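Local structure of BauA (Acinetobacter baumannii, 6HCP) at residues 135-140 against 162-167. The protein is a TonB-dependent outer-membrane receptor that takes up iron as ferric preacinetobactin. Numbering follows the deposited sequence.
Sequences FGRVEV and NLVTKY
Gly-136 and Arg-137 together sit opposite the single residue Val-164 in a classic beta bulge, part of an antiparallel strand pairing in the plug sheet of this TonB-dependent receptor. The carbonyl oxygen of Val-164 takes a bent bond from Gly-136 N (2.7 Å, N-H...O 138°) and a weak one from Arg-137 N, while Val-164 N donates to Arg-137 O. Beyond the bulge the register is regular, and Glu-139 and Asn-162 exchange two backbone bonds. Their side chains run alongside each other in the same direction: with CG anti to the backbone N (chi1 -178°), the Asn-162 amide comes alongside the Glu-139 carboxylate. Asn-162 ND2 reaches Glu-139 OE1 at 3.0 Å, almost straight at 175°; OE1 lies in the amide plane, whereas ND2 comes from above the carboxylate plane. Ser-117 OG and Gly-120 N hold Asn-162 OD1, and Glu-139 OE1 also accepts from Asn-48 N. Val-164 CG2 packs 3.6 Å from Glu-139 OE2 on the same face. On the other face Leu-163 bridges two residues: its CB sits over one face of the Phe-135 ring, 3.7 Å from the centroid, in a CH-pi contact, and CD2 meets Val-138 CG1 at 3.9 Å. Arg-137 NH1 grips Gly-136 O, and NH2 forms a salt bridge to Asp-36. Strand 135-142 is flanked by 159-165 and 64-68, with helices 69-75 and 81-84 packing on Val-138, while 117-118 pairs in parallel with 159-165.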
loop_
_atom_site.group_PDB
_atom_site.type_symbol
_atom_site.label_atom_id
_atom_site.label_comp_id
_atom_site.label_asym_id
_atom_site.label_seq_id
_atom_site.Cartn_x
_atom_site.Cartn_y
_atom_site.Cartn_z
ATOM N N PHE A 135 -3.286 -5.962 -32.546
ATOM C CA PHE A 135 -2.226 -5.246 -33.255
ATOM C C PHE A 135 -0.847 -5.833 -32.978
ATOM O O PHE A 135 -0.464 -6.065 -31.820
ATOM C CB PHE A 135 -2.303 -3.747 -32.949
ATOM C CG PHE A 135 -3.662 -3.172 -33.244
ATOM C CD1 PHE A 135 -4.120 -3.082 -34.552
ATOM C CD2 PHE A 135 -4.503 -2.759 -32.218
ATOM C CE1 PHE A 135 -5.412 -2.655 -34.820
ATOM C CE2 PHE A 135 -5.783 -2.305 -32.492
ATOM C CZ PHE A 135 -6.245 -2.276 -33.787
ATOM N N GLY A 136 -0.052 -5.907 -34.048
ATOM C CA GLY A 136 1.355 -6.266 -33.994
ATOM C C GLY A 136 2.244 -5.079 -33.663
ATOM O O GLY A 136 3.331 -5.240 -33.101
ATOM N N ARG A 137 1.825 -3.879 -34.093
ATOM C CA ARG A 137 2.587 -2.663 -33.855
ATOM C C ARG A 137 1.606 -1.522 -33.573
ATOM O O ARG A 137 0.508 -1.483 -34.098
ATOM C CB ARG A 137 3.464 -2.253 -35.040
ATOM C CG ARG A 137 4.418 -3.329 -35.536
ATOM C CD ARG A 137 5.631 -3.471 -34.630
ATOM N NE ARG A 137 6.567 -4.442 -35.168
ATOM C CZ ARG A 137 6.674 -5.719 -34.790
ATOM N NH1 ARG A 137 5.843 -6.262 -33.909
ATOM N NH2 ARG A 137 7.638 -6.447 -35.326
ATOM N N VAL A 138 2.042 -0.600 -32.720
ATOM C CA VAL A 138 1.361 0.665 -32.516
ATOM C C VAL A 138 2.372 1.770 -32.783
ATOM O O VAL A 138 3.359 1.873 -32.059
ATOM C CB VAL A 138 0.792 0.777 -31.092
ATOM C CG1 VAL A 138 0.278 2.192 -30.827
ATOM C CG2 VAL A 138 -0.296 -0.243 -30.844
ATOM N N GLU A 139 2.180 2.496 -33.895
ATOM C CA GLU A 139 3.127 3.433 -34.399
ATOM C C GLU A 139 2.629 4.865 -34.157
ATOM O O GLU A 139 1.437 5.161 -34.267
ATOM C CB GLU A 139 3.335 3.245 -35.910
ATOM C CG GLU A 139 3.666 1.832 -36.335
ATOM C CD GLU A 139 3.860 1.676 -37.832
ATOM O OE1 GLU A 139 3.434 2.600 -38.603
ATOM O OE2 GLU A 139 4.489 0.667 -38.227
ATOM N N VAL A 140 3.564 5.756 -33.846
ATOM C CA VAL A 140 3.272 7.165 -33.643
ATOM C C VAL A 140 4.208 7.973 -34.535
ATOM O O VAL A 140 5.436 7.783 -34.524
ATOM C CB VAL A 140 3.426 7.610 -32.175
ATOM C CG1 VAL A 140 3.046 9.080 -32.002
ATOM C CG2 VAL A 140 2.617 6.750 -31.231
ATOM N N ASN A 162 -0.800 4.935 -35.926
ATOM C CA ASN A 162 -1.073 3.929 -36.943
ATOM C C ASN A 162 -1.003 2.543 -36.288
ATOM O O ASN A 162 0.020 2.193 -35.682
ATOM C CB ASN A 162 -0.091 4.039 -38.113
ATOM C CG ASN A 162 -0.376 3.041 -39.219
ATOM O OD1 ASN A 162 -1.531 2.883 -39.628
ATOM N ND2 ASN A 162 0.644 2.283 -39.626
ATOM N N LEU A 163 -2.108 1.801 -36.379
ATOM C CA LEU A 163 -2.218 0.496 -35.759
ATOM C C LEU A 163 -2.048 -0.572 -36.840
ATOM O O LEU A 163 -2.768 -0.562 -37.864
ATOM C CB LEU A 163 -3.579 0.360 -35.076
ATOM C CG LEU A 163 -3.955 1.505 -34.131
ATOM C CD1 LEU A 163 -5.295 1.241 -33.474
ATOM C CD2 LEU A 163 -2.891 1.722 -33.069
ATOM N N VAL A 164 -1.016 -1.397 -36.662
ATOM C CA VAL A 164 -0.649 -2.427 -37.625
ATOM C C VAL A 164 -1.203 -3.757 -37.110
ATOM O O VAL A 164 -0.904 -4.163 -35.983
ATOM C CB VAL A 164 0.876 -2.484 -37.803
ATOM C CG1 VAL A 164 1.305 -3.611 -38.738
ATOM C CG2 VAL A 164 1.440 -1.152 -38.259
ATOM N N THR A 165 -2.057 -4.400 -37.903
ATOM C CA THR A 165 -2.758 -5.597 -37.455
ATOM C C THR A 165 -1.816 -6.811 -37.494
ATOM O O THR A 165 -0.735 -6.771 -38.103
ATOM C CB THR A 165 -4.014 -5.862 -38.290
ATOM O OG1 THR A 165 -3.612 -5.975 -39.657
ATOM C CG2 THR A 165 -5.048 -4.774 -38.114
ATOM N N LYS A 166 -2.245 -7.873 -36.813
ATOM C CA LYS A 166 -1.491 -9.140 -36.735
ATOM C C LYS A 166 -1.859 -10.046 -37.924
ATOM O O LYS A 166 -3.045 -10.262 -38.200
ATOM C CB LYS A 166 -1.860 -9.893 -35.455
ATOM C CG LYS A 166 -1.361 -9.296 -34.151
ATOM C CD LYS A 166 -2.046 -9.936 -32.940
ATOM C CE LYS A 166 -1.364 -9.613 -31.625
ATOM N NZ LYS A 166 -2.062 -10.249 -30.482
ATOM N N TYR A 167 -0.838 -10.665 -38.521
ATOM C CA TYR A 167 -1.037 -11.734 -39.504
ATOM C C TYR A 167 -0.277 -12.995 -39.044
ATOM O O TYR A 167 0.607 -12.932 -38.171
ATOM C CB TYR A 167 -0.579 -11.249 -40.883
ATOM C CG TYR A 167 -1.316 -10.031 -41.395
ATOM C CD1 TYR A 167 -2.636 -10.115 -41.818
ATOM C CD2 TYR A 167 -0.720 -8.779 -41.369
ATOM C CE1 TYR A 167 -3.326 -8.996 -42.263
ATOM C CE2 TYR A 167 -1.392 -7.654 -41.820
ATOM C CZ TYR A 167 -2.700 -7.756 -42.258
ATOM O OH TYR A 167 -3.361 -6.630 -42.676
#